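Local coordinates for L-talarate/galactarate dehydratase (Salmonella typhimurium, PDB 2PP3), which dehydrates L-talarate and galactarate to 5-keto-4-deoxy-D-glucarate with the help of magnesium, and also epimerises L-talarate to galactarate, at residues Y80-G85 and P327-E332; Y165-G170 and E348-L353; D226-W231 and I251-D256. The protein carries 1 engineered substitution. All coordinates share one frame; numbering follows the deposited sequence.

Interaction 1. Residues Y80-G85 and P327-E332. With LGT (L-glucaric acid), chain G.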
loop_
_atom_site.group_PDB
_atom_site.type_symbol
_atom_site.label_atom_id
_atom_site.label_comp_id
_atom_site.label_asym_id
_atom_site.label_seq_id
_atom_site.Cartn_x
_atom_site.Cartn_y
_atom_site.Cartn_z
ATOM N N TYR B 80 -7.138 19.926 -9.222
ATOM C CA TYR B 80 -7.177 21.357 -9.442
ATOM C C TYR B 80 -6.132 21.753 -10.457
ATOM O O TYR B 80 -5.341 20.930 -10.904
ATOM C CB TYR B 80 -6.881 22.083 -8.133
ATOM C CG TYR B 80 -5.421 22.019 -7.748
ATOM C CD1 TYR B 80 -4.536 23.030 -8.125
ATOM C CD2 TYR B 80 -4.910 20.920 -7.060
ATOM C CE1 TYR B 80 -3.171 22.944 -7.828
ATOM C CE2 TYR B 80 -3.552 20.823 -6.757
ATOM C CZ TYR B 80 -2.688 21.836 -7.144
ATOM O OH TYR B 80 -1.343 21.737 -6.854
ATOM N N SER B 81 -6.135 23.031 -10.806
ATOM C CA SER B 81 -5.157 23.555 -11.735
ATOM C C SER B 81 -4.949 25.028 -11.454
ATOM O O SER B 81 -5.900 25.802 -11.425
ATOM C CB SER B 81 -5.619 23.363 -13.180
ATOM O OG SER B 81 -4.599 23.772 -14.080
ATOM N N LYS B 82 -3.704 25.402 -11.199
ATOM C CA LYS B 82 -3.370 26.798 -10.965
ATOM C C LYS B 82 -2.850 27.268 -12.318
ATOM O O LYS B 82 -1.736 26.927 -12.715
ATOM C CB LYS B 82 -2.288 26.926 -9.891
ATOM C CG LYS B 82 -2.778 26.607 -8.489
ATOM C CD LYS B 82 -1.681 26.826 -7.465
ATOM C CE LYS B 82 -2.142 26.442 -6.064
ATOM N NZ LYS B 82 -1.047 26.609 -5.062
ATOM N N ARG B 83 -3.688 28.021 -13.020
ATOM C CA ARG B 83 -3.414 28.541 -14.357
ATOM C C ARG B 83 -3.942 27.513 -15.352
ATOM O O ARG B 83 -4.661 26.595 -14.957
ATOM C CB ARG B 83 -1.916 28.829 -14.562
ATOM C CG ARG B 83 -1.420 29.959 -13.658
ATOM C CD ARG B 83 0.002 30.408 -13.967
ATOM N NE ARG B 83 0.408 31.532 -13.119
ATOM C CZ ARG B 83 0.735 31.434 -11.831
ATOM N NH1 ARG B 83 0.714 30.256 -11.212
ATOM N NH2 ARG B 83 1.079 32.524 -11.150
ATOM N N ALA B 84 -3.605 27.657 -16.629
ATOM C CA ALA B 84 -4.113 26.741 -17.652
ATOM C C ALA B 84 -3.955 25.254 -17.318
ATOM O O ALA B 84 -2.950 24.835 -16.737
ATOM C CB ALA B 84 -3.463 27.049 -18.996
ATOM N N GLY B 85 -4.963 24.469 -17.698
ATOM C CA GLY B 85 -4.949 23.039 -17.443
ATOM C C GLY B 85 -6.290 22.496 -16.968
ATOM O O GLY B 85 -6.622 21.338 -17.221
ATOM N N PRO B 327 3.388 17.113 1.839
ATOM C CA PRO B 327 2.473 17.234 0.701
ATOM C C PRO B 327 2.222 18.696 0.336
ATOM O O PRO B 327 2.257 19.585 1.189
ATOM C CB PRO B 327 1.211 16.535 1.189
ATOM C CG PRO B 327 1.731 15.540 2.198
ATOM C CD PRO B 327 2.767 16.347 2.935
ATOM N N HIS B 328 1.963 18.937 -0.941
ATOM C CA HIS B 328 1.722 20.288 -1.414
ATOM C C HIS B 328 0.246 20.598 -1.625
ATOM O O HIS B 328 -0.476 19.808 -2.236
ATOM C CB HIS B 328 2.497 20.510 -2.717
ATOM C CG HIS B 328 2.075 21.727 -3.476
ATOM N ND1 HIS B 328 1.073 21.703 -4.421
ATOM C CD2 HIS B 328 2.510 23.008 -3.421
ATOM C CE1 HIS B 328 0.910 22.916 -4.919
ATOM N NE2 HIS B 328 1.769 23.727 -4.327
ATOM N N PHE B 329 -0.195 21.742 -1.102
ATOM C CA PHE B 329 -1.578 22.195 -1.271
ATOM C C PHE B 329 -2.602 21.169 -0.752
ATOM O O PHE B 329 -2.292 20.351 0.119
ATOM C CB PHE B 329 -1.812 22.482 -2.768
ATOM C CG PHE B 329 -2.967 23.406 -3.057
ATOM C CD1 PHE B 329 -3.012 24.684 -2.512
ATOM C CD2 PHE B 329 -3.993 23.007 -3.910
ATOM C CE1 PHE B 329 -4.065 25.557 -2.814
ATOM C CE2 PHE B 329 -5.046 23.868 -4.219
ATOM C CZ PHE B 329 -5.081 25.148 -3.669
ATOM N N ALA B 330 -3.816 21.244 -1.297
ATOM C CA ALA B 330 -4.946 20.366 -0.973
ATOM C C ALA B 330 -4.918 19.679 0.398
ATOM O O ALA B 330 -4.987 18.449 0.482
ATOM C CB ALA B 330 -5.097 19.315 -2.077
ATOM N N MET B 331 -4.844 20.468 1.468
ATOM C CA MET B 331 -4.802 19.900 2.810
ATOM C C MET B 331 -6.010 19.027 3.138
ATOM O O MET B 331 -5.920 18.137 3.983
ATOM C CB MET B 331 -4.653 21.005 3.862
ATOM C CG MET B 331 -5.669 22.121 3.761
ATOM S SD MET B 331 -5.453 23.336 5.084
ATOM C CE MET B 331 -7.160 23.526 5.626
ATOM N N GLU B 332 -7.130 19.273 2.466
ATOM C CA GLU B 332 -8.345 18.492 2.692
ATOM C C GLU B 332 -8.095 17.006 2.434
ATOM O O GLU B 332 -8.719 16.144 3.062
ATOM C CB GLU B 332 -9.482 18.975 1.783
ATOM C CG GLU B 332 -10.047 20.362 2.111
ATOM C CD GLU B 332 -9.034 21.491 1.942
ATOM O OE1 GLU B 332 -8.155 21.392 1.055
ATOM O OE2 GLU B 332 -9.133 22.490 2.690
HETATM O O1A LGT G . 2.207 26.624 -1.734
HETATM C C1 LGT G . 3.236 26.382 -2.381
HETATM O O1B LGT G . 4.059 25.493 -2.072
HETATM C C2 LGT G . 3.530 27.251 -3.659
HETATM O O2 LGT G . 4.567 26.664 -4.466
HETATM C C3 LGT G . 2.293 27.461 -4.544
HETATM O O3 LGT G . 2.037 26.263 -5.281
HETATM C C4 LGT G . 2.443 28.622 -5.564
HETATM O O4 LGT G . 3.498 28.305 -6.498
HETATM C C5 LGT G . 1.164 28.934 -6.375
HETATM O O5 LGT G . 0.103 29.238 -5.456
HETATM C C6 LGT G . 1.364 30.136 -7.321
HETATM O O6A LGT G . 1.673 29.864 -8.514
HETATM O O6B LGT G . 1.227 31.294 -6.851
#

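Interaction 2. Residues Y165-G170 and E348-L353. With LGT (L-glucaric acid), chain G.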
loop_
_atom_site.group_PDB
_atom_site.type_symbol
_atom_site.label_atom_id
_atom_site.label_comp_id
_atom_site.label_asym_id
_atom_site.label_seq_id
_atom_site.Cartn_x
_atom_site.Cartn_y
_atom_site.Cartn_z
ATOM N N TYR B 165 1.821 24.413 8.650
ATOM C CA TYR B 165 2.458 25.703 8.415
ATOM C C TYR B 165 1.635 26.455 7.366
ATOM O O TYR B 165 0.981 25.836 6.520
ATOM C CB TYR B 165 3.908 25.506 7.937
ATOM C CG TYR B 165 4.057 25.044 6.497
ATOM C CD1 TYR B 165 4.098 25.966 5.448
ATOM C CD2 TYR B 165 4.143 23.686 6.182
ATOM C CE1 TYR B 165 4.221 25.550 4.120
ATOM C CE2 TYR B 165 4.264 23.255 4.857
ATOM C CZ TYR B 165 4.302 24.194 3.833
ATOM O OH TYR B 165 4.418 23.787 2.525
ATOM N N ASN B 166 1.655 27.782 7.427
ATOM C CA ASN B 166 0.904 28.583 6.468
ATOM C C ASN B 166 1.783 29.147 5.349
ATOM O O ASN B 166 2.931 29.537 5.575
ATOM C CB ASN B 166 0.177 29.731 7.175
ATOM C CG ASN B 166 -0.451 30.713 6.190
ATOM O OD1 ASN B 166 0.227 31.595 5.655
ATOM N ND2 ASN B 166 -1.745 30.551 5.934
ATOM N N THR B 167 1.225 29.196 4.143
ATOM C CA THR B 167 1.937 29.703 2.971
ATOM C C THR B 167 1.288 30.956 2.389
ATOM O O THR B 167 1.982 31.883 1.970
ATOM C CB THR B 167 1.986 28.634 1.849
ATOM O OG1 THR B 167 2.769 27.518 2.288
ATOM C CG2 THR B 167 2.599 29.206 0.575
ATOM N N SER B 168 -0.042 30.972 2.363
ATOM C CA SER B 168 -0.804 32.078 1.798
ATOM C C SER B 168 -0.507 33.469 2.362
ATOM O O SER B 168 -0.916 34.474 1.776
ATOM C CB SER B 168 -2.304 31.787 1.912
ATOM O OG SER B 168 -2.695 31.622 3.261
ATOM N N GLY B 169 0.207 33.539 3.480
ATOM C CA GLY B 169 0.510 34.835 4.058
ATOM C C GLY B 169 1.919 35.340 3.807
ATOM O O GLY B 169 2.279 36.429 4.255
ATOM N N GLY B 170 2.727 34.564 3.091
ATOM C CA GLY B 170 4.090 34.994 2.835
ATOM C C GLY B 170 4.500 35.082 1.375
ATOM O O GLY B 170 5.653 34.808 1.047
ATOM N N GLU B 348 0.626 21.641 4.636
ATOM C CA GLU B 348 0.606 23.019 4.163
ATOM C C GLU B 348 -0.785 23.634 4.195
ATOM O O GLU B 348 -1.745 23.060 3.678
ATOM C CB GLU B 348 1.177 23.085 2.742
ATOM C CG GLU B 348 1.050 24.448 2.076
ATOM C CD GLU B 348 1.742 24.511 0.724
ATOM O OE1 GLU B 348 1.554 23.582 -0.098
ATOM O OE2 GLU B 348 2.471 25.497 0.486
ATOM N N HIS B 349 -0.891 24.815 4.792
ATOM C CA HIS B 349 -2.185 25.476 4.892
ATOM C C HIS B 349 -2.452 26.669 3.974
ATOM O O HIS B 349 -1.620 27.569 3.812
ATOM C CB HIS B 349 -2.446 25.900 6.342
ATOM C CG HIS B 349 -3.618 26.819 6.498
ATOM N ND1 HIS B 349 -3.574 28.148 6.135
ATOM C CD2 HIS B 349 -4.879 26.592 6.939
ATOM C CE1 HIS B 349 -4.755 28.700 6.345
ATOM N NE2 HIS B 349 -5.565 27.777 6.832
ATOM N N PHE B 350 -3.644 26.641 3.386
ATOM C CA PHE B 350 -4.170 27.689 2.520
ATOM C C PHE B 350 -5.622 27.803 2.971
ATOM O O PHE B 350 -6.183 26.838 3.487
ATOM C CB PHE B 350 -4.164 27.270 1.046
ATOM C CG PHE B 350 -2.852 27.475 0.346
ATOM C CD1 PHE B 350 -1.860 26.502 0.390
ATOM C CD2 PHE B 350 -2.622 28.639 -0.388
ATOM C CE1 PHE B 350 -0.656 26.681 -0.293
ATOM C CE2 PHE B 350 -1.423 28.827 -1.072
ATOM C CZ PHE B 350 -0.440 27.847 -1.025
ATOM N N GLU B 351 -6.236 28.965 2.784
ATOM C CA GLU B 351 -7.636 29.133 3.161
ATOM C C GLU B 351 -8.486 29.071 1.892
ATOM O O GLU B 351 -9.693 28.855 1.943
ATOM C CB GLU B 351 -7.853 30.478 3.862
ATOM C CG GLU B 351 -7.473 31.693 3.025
ATOM C CD GLU B 351 -6.031 32.115 3.225
ATOM O OE1 GLU B 351 -5.134 31.249 3.161
ATOM O OE2 GLU B 351 -5.796 33.321 3.443
ATOM N N TRP B 352 -7.822 29.245 0.756
ATOM C CA TRP B 352 -8.459 29.253 -0.551
ATOM C C TRP B 352 -9.627 28.299 -0.751
ATOM O O TRP B 352 -10.676 28.707 -1.246
ATOM C CB TRP B 352 -7.410 28.994 -1.633
ATOM C CG TRP B 352 -6.308 30.014 -1.659
ATOM C CD1 TRP B 352 -6.198 31.127 -0.873
ATOM C CD2 TRP B 352 -5.157 30.009 -2.512
ATOM N NE1 TRP B 352 -5.048 31.814 -1.182
ATOM C CE2 TRP B 352 -4.390 31.150 -2.184
ATOM C CE3 TRP B 352 -4.698 29.153 -3.520
ATOM C CZ2 TRP B 352 -3.189 31.455 -2.829
ATOM C CZ3 TRP B 352 -3.505 29.456 -4.162
ATOM C CH2 TRP B 352 -2.763 30.598 -3.813
ATOM N N LEU B 353 -9.455 27.037 -0.376
ATOM C CA LEU B 353 -10.513 26.052 -0.563
ATOM C C LEU B 353 -11.565 25.945 0.540
ATOM O O LEU B 353 -12.547 25.222 0.375
ATOM C CB LEU B 353 -9.904 24.663 -0.810
ATOM C CG LEU B 353 -9.471 24.339 -2.246
ATOM C CD1 LEU B 353 -8.388 25.301 -2.705
ATOM C CD2 LEU B 353 -8.971 22.906 -2.314
HETATM O O1A LGT G . 2.207 26.624 -1.734
HETATM C C1 LGT G . 3.236 26.382 -2.381
HETATM O O1B LGT G . 4.059 25.493 -2.072
HETATM C C2 LGT G . 3.530 27.251 -3.659
HETATM O O2 LGT G . 4.567 26.664 -4.466
HETATM C C3 LGT G . 2.293 27.461 -4.544
HETATM O O3 LGT G . 2.037 26.263 -5.281
HETATM C C4 LGT G . 2.443 28.622 -5.564
HETATM O O4 LGT G . 3.498 28.305 -6.498
HETATM C C5 LGT G . 1.164 28.934 -6.375
HETATM O O5 LGT G . 0.103 29.238 -5.456
HETATM C C6 LGT G . 1.364 30.136 -7.321
HETATM O O6A LGT G . 1.673 29.864 -8.514
HETATM O O6B LGT G . 1.227 31.294 -6.851
#

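Interaction 3. Residues D226-W231 and I251-D256. With MG (magnesium ion), chain F; LGT (L-glucaric acid), chain G.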
loop_
_atom_site.group_PDB
_atom_site.type_symbol
_atom_site.label_atom_id
_atom_site.label_comp_id
_atom_site.label_asym_id
_atom_site.label_seq_id
_atom_site.Cartn_x
_atom_site.Cartn_y
_atom_site.Cartn_z
ATOM N N ASP B 226 10.644 29.125 0.028
ATOM C CA ASP B 226 10.293 28.497 -1.233
ATOM C C ASP B 226 10.700 29.414 -2.392
ATOM O O ASP B 226 10.143 30.499 -2.549
ATOM C CB ASP B 226 8.790 28.276 -1.234
ATOM C CG ASP B 226 8.298 27.558 -2.456
ATOM O OD1 ASP B 226 9.055 27.370 -3.433
ATOM O OD2 ASP B 226 7.118 27.192 -2.428
ATOM N N ALA B 227 11.663 28.967 -3.195
ATOM C CA ALA B 227 12.162 29.750 -4.328
ATOM C C ALA B 227 11.427 29.479 -5.632
ATOM O O ALA B 227 11.694 30.123 -6.648
ATOM C CB ALA B 227 13.650 29.492 -4.515
ATOM N N ASN B 228 10.512 28.519 -5.612
ATOM C CA ASN B 228 9.744 28.174 -6.799
ATOM C C ASN B 228 10.558 28.049 -8.093
ATOM O O ASN B 228 10.202 28.629 -9.123
ATOM C CB ASN B 228 8.604 29.183 -6.992
ATOM C CG ASN B 228 7.442 28.942 -6.028
ATOM O OD1 ASN B 228 6.606 28.052 -6.242
ATOM N ND2 ASN B 228 7.395 29.722 -4.956
ATOM N N GLN B 229 11.650 27.288 -8.026
ATOM C CA GLN B 229 12.513 27.021 -9.182
ATOM C C GLN B 229 13.236 28.215 -9.790
ATOM O O GLN B 229 13.867 28.069 -10.838
ATOM C CB GLN B 229 11.707 26.384 -10.317
ATOM C CG GLN B 229 10.807 25.226 -9.940
ATOM C CD GLN B 229 10.022 24.724 -11.140
ATOM O OE1 GLN B 229 10.586 24.149 -12.072
ATOM N NE2 GLN B 229 8.717 24.953 -11.128
ATOM N N GLN B 230 13.179 29.375 -9.147
ATOM C CA GLN B 230 13.794 30.559 -9.728
ATOM C C GLN B 230 15.293 30.811 -9.594
ATOM O O GLN B 230 15.787 31.820 -10.092
ATOM C CB GLN B 230 13.026 31.810 -9.286
ATOM C CG GLN B 230 11.625 31.913 -9.892
ATOM C CD GLN B 230 11.510 31.233 -11.257
ATOM O OE1 GLN B 230 11.189 30.046 -11.349
ATOM N NE2 GLN B 230 11.782 31.983 -12.319
ATOM N N TRP B 231 16.027 29.925 -8.933
ATOM C CA TRP B 231 17.471 30.126 -8.832
ATOM C C TRP B 231 18.196 29.199 -9.789
ATOM O O TRP B 231 17.646 28.185 -10.217
ATOM C CB TRP B 231 17.992 29.825 -7.429
ATOM C CG TRP B 231 17.573 30.790 -6.392
ATOM C CD1 TRP B 231 17.385 32.132 -6.543
ATOM C CD2 TRP B 231 17.362 30.505 -5.009
ATOM N NE1 TRP B 231 17.070 32.704 -5.335
ATOM C CE2 TRP B 231 17.051 31.729 -4.374
ATOM C CE3 TRP B 231 17.408 29.332 -4.240
ATOM C CZ2 TRP B 231 16.788 31.816 -3.002
ATOM C CZ3 TRP B 231 17.148 29.417 -2.877
ATOM C CH2 TRP B 231 16.841 30.653 -2.271
ATOM N N ILE B 251 14.509 24.275 2.395
ATOM C CA ILE B 251 14.595 25.220 1.277
ATOM C C ILE B 251 13.825 24.487 0.189
ATOM O O ILE B 251 14.229 23.412 -0.253
ATOM C CB ILE B 251 16.037 25.426 0.756
ATOM C CG1 ILE B 251 16.942 25.957 1.867
ATOM C CG2 ILE B 251 16.017 26.398 -0.425
ATOM C CD1 ILE B 251 16.551 27.311 2.368
ATOM N N GLU B 252 12.721 25.067 -0.244
ATOM C CA GLU B 252 11.880 24.429 -1.235
ATOM C C GLU B 252 12.156 24.856 -2.672
ATOM O O GLU B 252 12.409 26.026 -2.948
ATOM C CB GLU B 252 10.425 24.705 -0.882
ATOM C CG GLU B 252 9.428 23.952 -1.714
ATOM C CD GLU B 252 8.049 23.999 -1.104
ATOM O OE1 GLU B 252 7.953 24.111 0.139
ATOM O OE2 GLU B 252 7.067 23.901 -1.858
ATOM N N GLU B 253 12.095 23.890 -3.581
ATOM C CA GLU B 253 12.310 24.138 -5.001
ATOM C C GLU B 253 13.346 25.225 -5.316
ATOM O O GLU B 253 13.024 26.249 -5.921
ATOM C CB GLU B 253 10.977 24.493 -5.670
ATOM C CG GLU B 253 9.990 23.336 -5.732
ATOM C CD GLU B 253 9.044 23.427 -6.927
ATOM O OE1 GLU B 253 8.095 24.247 -6.901
ATOM O OE2 GLU B 253 9.259 22.674 -7.904
ATOM N N PRO B 254 14.606 25.015 -4.912
ATOM C CA PRO B 254 15.601 26.043 -5.212
ATOM C C PRO B 254 15.952 26.089 -6.699
ATOM O O PRO B 254 16.384 27.124 -7.202
ATOM C CB PRO B 254 16.785 25.635 -4.341
ATOM C CG PRO B 254 16.667 24.134 -4.307
ATOM C CD PRO B 254 15.189 23.934 -4.098
ATOM N N LEU B 255 15.746 24.970 -7.394
ATOM C CA LEU B 255 16.061 24.859 -8.823
ATOM C C LEU B 255 14.893 24.342 -9.651
ATOM O O LEU B 255 13.819 24.056 -9.124
ATOM C CB LEU B 255 17.238 23.902 -9.015
ATOM C CG LEU B 255 18.474 24.206 -8.170
ATOM C CD1 LEU B 255 19.461 23.054 -8.248
ATOM C CD2 LEU B 255 19.099 25.495 -8.659
ATOM N N ASP B 256 15.111 24.215 -10.957
ATOM C CA ASP B 256 14.080 23.689 -11.842
ATOM C C ASP B 256 13.626 22.353 -11.259
ATOM O O ASP B 256 14.445 21.584 -10.751
ATOM C CB ASP B 256 14.636 23.452 -13.243
ATOM C CG ASP B 256 13.610 22.815 -14.169
ATOM O OD1 ASP B 256 12.648 23.503 -14.559
ATOM O OD2 ASP B 256 13.752 21.621 -14.496
HETATM MG MG MG F . 6.069 25.509 -3.189
HETATM O O1A LGT G . 2.207 26.624 -1.734
HETATM C C1 LGT G . 3.236 26.382 -2.381
HETATM O O1B LGT G . 4.059 25.493 -2.072
HETATM C C2 LGT G . 3.530 27.251 -3.659
HETATM O O2 LGT G . 4.567 26.664 -4.466
HETATM C C3 LGT G . 2.293 27.461 -4.544
HETATM O O3 LGT G . 2.037 26.263 -5.281
HETATM C C4 LGT G . 2.443 28.622 -5.564
HETATM O O4 LGT G . 3.498 28.305 -6.498
HETATM C C5 LGT G . 1.164 28.934 -6.375
HETATM O O5 LGT G . 0.103 29.238 -5.456
HETATM C C6 LGT G . 1.364 30.136 -7.321
HETATM O O6A LGT G . 1.673 29.864 -8.514
HETATM O O6B LGT G . 1.227 31.294 -6.851
HETATM O O HOH W 1 7.530 25.534 -4.815
HETATM O O HOH W 2 7.159 25.906 -8.714
HETATM O O HOH W 3 17.291 26.136 -11.848
#

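Interaction 1. Residues Y80-G85 and P327-E332
The Phe329 ring sits between Lys82 and Tyr80, with a cation-pi contact on its face and an aromatic partner beyond its edge. Lys82 lays its extended chain across that face, CE over the ring centre at 3.9 Å from the centroid, and NZ follows 27° off the ring normal. The edge of Phe329 is turned toward the face of Tyr80 in an edge-to-face pair: the planes meet at 53°, and CD2 of Phe329 comes within 3.6 Å of Tyr80 CE2. Phe329 reaches both partners because its CG stands anti to the backbone N (chi1 -159°).

While CE stays over the ring, Lys82 NZ reaches the bound L-glucarate, with a 2.9 Å hydrogen bond to ligand O5 and a weak one to O3. That O3 is shared with the catalytic His328, whose NE2 lies 2.7 Å away in a hydrogen bond that either atom could donate. At the far end of the ligand, Arg83 NH1 points almost straight at O6A (2.9 Å). At the edge of the imidazole, in its plane, Tyr80 OH lies 3.2 Å from His328 CE1. Tyr80 OH and His328 ND1 are both hydrogen-bonded to Asp301 OD2, an arrangement that fits the role of Asp301 in raising the basicity of the histidine.

Strand 74-81, at one border of the antiparallel sheet of the N-terminal domain, brings in Tyr80, and Lys82 and Arg83 follow. Facing it, His328 and Phe329 follow barrel strand 324-325 and precede helix 331-339, for which Ala330 is the N-cap residue. Neighbouring strand 57-69 backs Tyr80 and Lys82, while helix 302-305 borders Tyr80 and His328.

Interaction 2. Residues Y165-G170 and E348-L353
Tyr165 and Asn166 pair in parallel with Glu348 and His349, through His349 N to Tyr165 O (2.7 Å) and Thr167 N to His349 O (3.3 Å), joining neighbouring strands 161-166 and 346-349 of a mixed sheet; the loops after them line the ligand pocket with Thr167, Phe350 and Trp352. The Tyr165 ring offers a face to Glu348 CA, a CH-pi contact 4.0 Å from the centroid; its hydroxyl is hydrogen-bonded to Lys195. The extended Glu348 chain, CG anti to its backbone N (chi1 173°), carries the carboxylate to the ligand, where OE2 takes a 2.7 Å hydrogen bond from Thr167 OG1 on its anti lone pair.

On the other face, Asn166 ND2 donates to His349 ND1 (3.0 Å) and to Ser168 OG, while OD1 accepts from Gly169 N in an Asx motif. Ser168 OG donates to Glu351 OE1; the 2.5 Å separation is very short, so its length is doubtful. Tyr12 of the second subunit stacks on His349. Phe350 presents its ring edge to ligand O1A.

Glu348 OE2 lies 2.5 Å from ligand O1A, so one of these acids probably holds a proton, although Lys195 forms a salt bridge with OE2.

Interaction 3. Residues D226-W231 and I251-D256
Water 1 is gripped from both segments, by Asp226 OD1 and Glu253 OE1, and is itself bound to the magnesium ion. Asp226 OD2 binds the same ion at 2.1 Å and Glu252 OE2 at 2.3 Å. The two carboxylates are stacked, their planes 24° apart, and Asp226 OD2 and Glu252 OE2 lie 3.3 Å from each other. Both chains leave the same side of the parallel bridge and swing their CG opposite the main-chain nitrogen (chi1 -177° for Asp226, -172° for Glu252), which aims both at one ion. Ligand O1B and O2 chelate the metal, and Glu278 completes the six ligands.

Asp226 OD1 also accepts from Asn228 N at 2.9 Å, closing an Asx turn. Farther along, a type I' turn from Ala227 to Gln230 is tied to the adjoining strand and loop. Ala227 N donates to Glu252 O and Gln229 N to Glu253 O (2.7 Å); a weak bond from Trp231 N to Pro254 O follows.

Gln229 lies alongside Glu253, pointing the same way, and CG of the glutamine passes 3.6 Å from Glu253 OE2. Water 2 bridges Gln229 NE2 and Glu253 OE1, while Gln229 OE1 is hydrogen-bonded to Ala257 N. Farther along the loop, the edge of the Trp231 indole meets Pro254 CB (3.8 Å from CE3) and Ile251 CG2, while Ala227 CB lies over one face.

These are metal ligands at the ends of successive strands of the enolase-superfamily barrel. Three carboxylates round one divalent ion leave formal negative charge, which the salt bridge from Lys195 to Glu252 OE1 should partly offset. If a substrate binds through the same carboxylate oxygen and adjacent hydroxyl, the metal would be expected to stabilise its enediolate intermediate, as in this superfamily.

The three interactions surround one L-glucarate molecule. Interactions 1 and 2 have centres 12 Å apart and touch, chiefly where Phe329 N probably donates a hydrogen bond to Glu348 OE1; helix 331-339 and strand 346-349 are consecutive in the chain. Interaction 3 lies 18 Å from either centre and touches interaction 2 where Tyr165 OH packs near Glu252 OE1. Along the sequence the order is 80-85, 165-170, 226-231, 251-256, 327-332 and 348-353, so interactions 1 and 2 cross and interaction 3 falls within both spans. Interaction 1 joins the N-terminal domain to the barrel, whereas interaction 3 links two adjacent barrel strands, so both domains build the active site.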